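PDB 6EU6: ammonium transporter from Kuenenia stuttgartiensis, which probably senses ammonium with an ammonium-transporter-type membrane domain and signals its presence across the membrane as part of a sensor histidine kinase. Local coordinates for residues Gly236-Ser248 and Ile280-Val293. Numbering follows the deposited sequence.
Sequences GLVILNTNMAAAS and ITASSNMVTPVSAV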
loop_
_atom_site.group_PDB
_atom_site.type_symbol
_atom_site.label_atom_id
_atom_site.label_comp_id
_atom_site.label_asym_id
_atom_site.label_seq_id
_atom_site.Cartn_x
_atom_site.Cartn_y
_atom_site.Cartn_z
ATOM N N GLY A 236 15.416 2.736 -12.717
ATOM C CA GLY A 236 15.844 3.547 -11.574
ATOM C C GLY A 236 15.870 5.040 -11.899
ATOM O O GLY A 236 15.534 5.877 -11.054
ATOM N N LEU A 237 16.193 5.365 -13.132
ATOM C CA LEU A 237 16.256 6.764 -13.550
ATOM C C LEU A 237 14.869 7.355 -13.532
ATOM O O LEU A 237 14.692 8.470 -13.047
ATOM C CB LEU A 237 16.900 6.891 -14.955
ATOM C CG LEU A 237 16.869 8.276 -15.642
ATOM C CD1 LEU A 237 17.590 9.272 -14.799
ATOM C CD2 LEU A 237 17.519 8.139 -17.028
ATOM N N VAL A 238 13.900 6.626 -14.103
ATOM C CA VAL A 238 12.535 7.171 -14.243
ATOM C C VAL A 238 11.958 7.416 -12.831
ATOM O O VAL A 238 11.321 8.427 -12.550
ATOM C CB VAL A 238 11.663 6.183 -14.986
ATOM C CG1 VAL A 238 10.200 6.565 -14.858
ATOM C CG2 VAL A 238 12.118 6.178 -16.439
ATOM N N ILE A 239 12.146 6.417 -11.967
ATOM C CA ILE A 239 11.587 6.531 -10.592
ATOM C C ILE A 239 12.259 7.612 -9.765
ATOM O O ILE A 239 11.598 8.339 -9.052
ATOM C CB ILE A 239 11.616 5.150 -9.954
ATOM C CG1 ILE A 239 10.495 4.376 -10.652
ATOM C CG2 ILE A 239 11.387 5.237 -8.452
ATOM C CD1 ILE A 239 10.224 2.972 -10.259
ATOM N N LEU A 240 13.578 7.698 -9.865
ATOM C CA LEU A 240 14.323 8.767 -9.226
ATOM C C LEU A 240 13.866 10.124 -9.740
ATOM O O LEU A 240 13.553 11.015 -8.957
ATOM C CB LEU A 240 15.827 8.578 -9.450
ATOM C CG LEU A 240 16.689 9.712 -8.850
ATOM C CD1 LEU A 240 16.533 9.786 -7.303
ATOM C CD2 LEU A 240 18.170 9.615 -9.215
ATOM N N ASN A 241 13.684 10.270 -11.058
ATOM C CA ASN A 241 13.192 11.533 -11.535
ATOM C C ASN A 241 11.788 11.818 -11.029
ATOM O O ASN A 241 11.445 12.978 -10.747
ATOM C CB ASN A 241 13.158 11.574 -13.071
ATOM C CG ASN A 241 14.521 11.650 -13.688
ATOM O OD1 ASN A 241 15.529 12.040 -13.051
ATOM N ND2 ASN A 241 14.581 11.246 -14.964
ATOM N N THR A 242 10.915 10.797 -10.973
ATOM C CA THR A 242 9.589 11.042 -10.478
ATOM C C THR A 242 9.660 11.582 -9.032
ATOM O O THR A 242 9.019 12.512 -8.691
ATOM C CB THR A 242 8.790 9.723 -10.560
ATOM O OG1 THR A 242 8.719 9.350 -11.943
ATOM C CG2 THR A 242 7.411 9.881 -9.996
ATOM N N ASN A 243 10.517 10.979 -8.207
ATOM C CA ASN A 243 10.648 11.359 -6.829
ATOM C C ASN A 243 11.182 12.777 -6.702
ATOM O O ASN A 243 10.719 13.613 -5.872
ATOM C CB ASN A 243 11.563 10.430 -6.078
ATOM C CG ASN A 243 11.435 10.635 -4.595
ATOM O OD1 ASN A 243 10.442 10.245 -3.987
ATOM N ND2 ASN A 243 12.467 11.243 -3.984
ATOM N N MET A 244 12.166 13.063 -7.523
ATOM C CA MET A 244 12.782 14.363 -7.410
ATOM C C MET A 244 11.841 15.470 -7.863
ATOM O O MET A 244 11.908 16.563 -7.313
ATOM C CB MET A 244 14.125 14.439 -8.198
ATOM C CG MET A 244 15.154 13.441 -7.753
ATOM S SD MET A 244 15.482 13.548 -6.008
ATOM C CE MET A 244 16.041 15.250 -5.790
ATOM N N ALA A 245 10.989 15.231 -8.874
ATOM C CA ALA A 245 10.044 16.254 -9.307
ATOM C C ALA A 245 9.069 16.543 -8.153
ATOM O O ALA A 245 8.797 17.725 -7.880
ATOM C CB ALA A 245 9.262 15.898 -10.585
ATOM N N ALA A 246 8.515 15.497 -7.505
ATOM C CA ALA A 246 7.600 15.669 -6.375
ATOM C C ALA A 246 8.277 16.449 -5.239
ATOM O O ALA A 246 7.712 17.421 -4.668
ATOM C CB ALA A 246 7.102 14.348 -5.846
ATOM N N ALA A 247 9.484 16.042 -4.915
ATOM C CA ALA A 247 10.150 16.647 -3.762
ATOM C C ALA A 247 10.470 18.130 -4.055
ATOM O O ALA A 247 10.220 18.993 -3.234
ATOM C CB ALA A 247 11.414 15.907 -3.489
ATOM N N SER A 248 10.929 18.422 -5.253
ATOM C CA SER A 248 11.248 19.815 -5.621
ATOM C C SER A 248 9.992 20.626 -5.697
ATOM O O SER A 248 10.014 21.778 -5.320
ATOM C CB SER A 248 12.031 19.936 -6.958
ATOM O OG SER A 248 13.018 18.907 -6.904
ATOM N N ILE A 280 5.982 15.610 -14.388
ATOM C CA ILE A 280 7.107 14.734 -14.688
ATOM C C ILE A 280 6.681 13.461 -15.432
ATOM O O ILE A 280 7.485 12.824 -16.078
ATOM C CB ILE A 280 7.938 14.420 -13.447
ATOM C CG1 ILE A 280 9.311 13.975 -13.844
ATOM C CG2 ILE A 280 7.278 13.299 -12.608
ATOM C CD1 ILE A 280 10.151 15.064 -14.472
ATOM N N THR A 281 5.382 13.175 -15.414
ATOM C CA THR A 281 4.806 12.065 -16.130
ATOM C C THR A 281 5.020 12.192 -17.637
ATOM O O THR A 281 4.949 11.185 -18.387
ATOM C CB THR A 281 3.278 11.946 -15.758
ATOM O OG1 THR A 281 3.187 11.534 -14.365
ATOM C CG2 THR A 281 2.623 10.911 -16.400
ATOM N N ALA A 282 5.216 13.413 -18.122
ATOM C CA ALA A 282 5.392 13.600 -19.603
ATOM C C ALA A 282 6.772 13.167 -20.043
ATOM O O ALA A 282 6.961 12.855 -21.200
ATOM C CB ALA A 282 5.233 15.055 -19.990
ATOM N N SER A 283 7.752 13.230 -19.146
ATOM C CA SER A 283 9.123 13.225 -19.571
ATOM C C SER A 283 10.079 12.454 -18.703
ATOM O O SER A 283 11.291 12.500 -18.923
ATOM C CB SER A 283 9.616 14.664 -19.658
ATOM O OG SER A 283 9.668 15.224 -18.366
ATOM N N SER A 284 9.590 11.676 -17.748
ATOM C CA SER A 284 10.519 11.135 -16.743
ATOM C C SER A 284 11.548 10.168 -17.329
ATOM O O SER A 284 12.557 9.926 -16.694
ATOM C CB SER A 284 9.753 10.480 -15.577
ATOM O OG SER A 284 8.921 9.513 -16.128
ATOM N N ASN A 285 11.326 9.606 -18.531
ATOM C CA ASN A 285 12.297 8.700 -19.135
ATOM C C ASN A 285 13.385 9.436 -19.931
ATOM O O ASN A 285 14.358 8.808 -20.362
ATOM C CB ASN A 285 11.594 7.752 -20.089
ATOM C CG ASN A 285 10.918 8.495 -21.268
ATOM O OD1 ASN A 285 10.336 9.588 -21.122
ATOM N ND2 ASN A 285 10.988 7.903 -22.426
ATOM N N MET A 286 13.262 10.741 -20.098
ATOM C CA MET A 286 14.124 11.460 -21.057
ATOM C C MET A 286 14.825 12.642 -20.521
ATOM O O MET A 286 15.501 13.350 -21.282
ATOM C CB MET A 286 13.354 11.850 -22.344
ATOM C CG MET A 286 12.118 12.670 -22.210
ATOM S SD MET A 286 11.035 12.774 -23.713
ATOM C CE MET A 286 10.829 11.122 -24.081
ATOM N N VAL A 287 14.721 12.841 -19.215
ATOM C CA VAL A 287 15.358 13.986 -18.550
ATOM C C VAL A 287 16.328 13.461 -17.511
ATOM O O VAL A 287 16.283 12.287 -17.158
ATOM C CB VAL A 287 14.353 14.969 -17.917
ATOM C CG1 VAL A 287 13.337 15.415 -18.945
ATOM C CG2 VAL A 287 13.610 14.385 -16.687
ATOM N N THR A 288 17.230 14.327 -17.084
ATOM C CA THR A 288 18.187 14.059 -16.004
ATOM C C THR A 288 17.533 14.408 -14.643
ATOM O O THR A 288 16.584 15.198 -14.577
ATOM C CB THR A 288 19.481 14.955 -16.155
ATOM O OG1 THR A 288 19.117 16.344 -16.056
ATOM C CG2 THR A 288 20.243 14.708 -17.478
ATOM N N PRO A 289 18.084 13.894 -13.549
ATOM C CA PRO A 289 17.495 14.245 -12.275
ATOM C C PRO A 289 17.494 15.748 -11.985
ATOM O O PRO A 289 16.500 16.241 -11.428
ATOM C CB PRO A 289 18.365 13.500 -11.272
ATOM C CG PRO A 289 18.884 12.336 -12.024
ATOM C CD PRO A 289 19.114 12.853 -13.424
ATOM N N VAL A 290 18.545 16.491 -12.413
ATOM C CA VAL A 290 18.512 17.916 -12.224
ATOM C C VAL A 290 17.414 18.590 -13.028
ATOM O O VAL A 290 16.768 19.485 -12.511
ATOM C CB VAL A 290 19.908 18.623 -12.421
ATOM C CG1 VAL A 290 19.773 20.137 -12.384
ATOM C CG2 VAL A 290 20.828 18.238 -11.271
ATOM N N SER A 291 17.142 18.160 -14.247
ATOM C CA SER A 291 16.018 18.757 -14.970
ATOM C C SER A 291 14.659 18.411 -14.308
ATOM O O SER A 291 13.663 19.194 -14.396
ATOM C CB SER A 291 15.981 18.259 -16.386
ATOM O OG SER A 291 17.177 18.482 -17.066
ATOM N N ALA A 292 14.584 17.216 -13.723
ATOM C CA ALA A 292 13.336 16.782 -12.971
ATOM C C ALA A 292 13.137 17.733 -11.812
ATOM O O ALA A 292 12.021 18.141 -11.542
ATOM C CB ALA A 292 13.445 15.346 -12.533
ATOM N N VAL A 293 14.227 18.110 -11.118
ATOM C CA VAL A 293 14.163 19.102 -10.063
ATOM C C VAL A 293 13.637 20.479 -10.600
ATOM O O VAL A 293 12.734 21.113 -10.020
ATOM C CB VAL A 293 15.515 19.224 -9.383
ATOM C CG1 VAL A 293 15.553 20.491 -8.526
ATOM C CG2 VAL A 293 15.822 18.027 -8.550
#
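Helix 236-248 runs beside residues 280-288 and the first turn of helix 289-312, the two helix axes approaching to 7.9 Å at a crossing angle of -29°, with Ala245 and Ala292 close enough for Ala245 CA to meet Ala292 O. Asn241 carries the polar part. Its CG lies beside the backbone N (chi1 -71°), which turns the amide into the loop, and ND2 splits its two hydrogens between two carbonyls. The bond to Ser284 O, 3.0 Å from ND2, is fairly straight and lies in the amide plane; the one to Val287 O, also 3.0 Å from ND2, is more bent, at 136°, and comes from above the carbonyl plane. OD1 rests against Pro289, 3.1 Å from its CA. Replacing this side chain by an alanine would probably leave both carbonyls without their amide donor and the turn into helix 289-312 less firmly held. Residues 281-288 connect helix 266-280 to helix 289-312, two membrane-spanning helices of the ammonium transporter fold; Thr288 takes the N-cap position and Pro289 opens the second helix. The side chains of Leu237 and Leu240 each cross that of Pro289 at about a right angle, Leu240 CD2 standing 4.0 Å from Pro289 CG. Ile280 packs on the same helix, its CB only 3.5 Å from Ala245 CB, a tight contact. Further along, Met244, bent at chi2 and chi3, lies alongside Val293, while Leu56 of a second subunit packs on Met244 and Ser248.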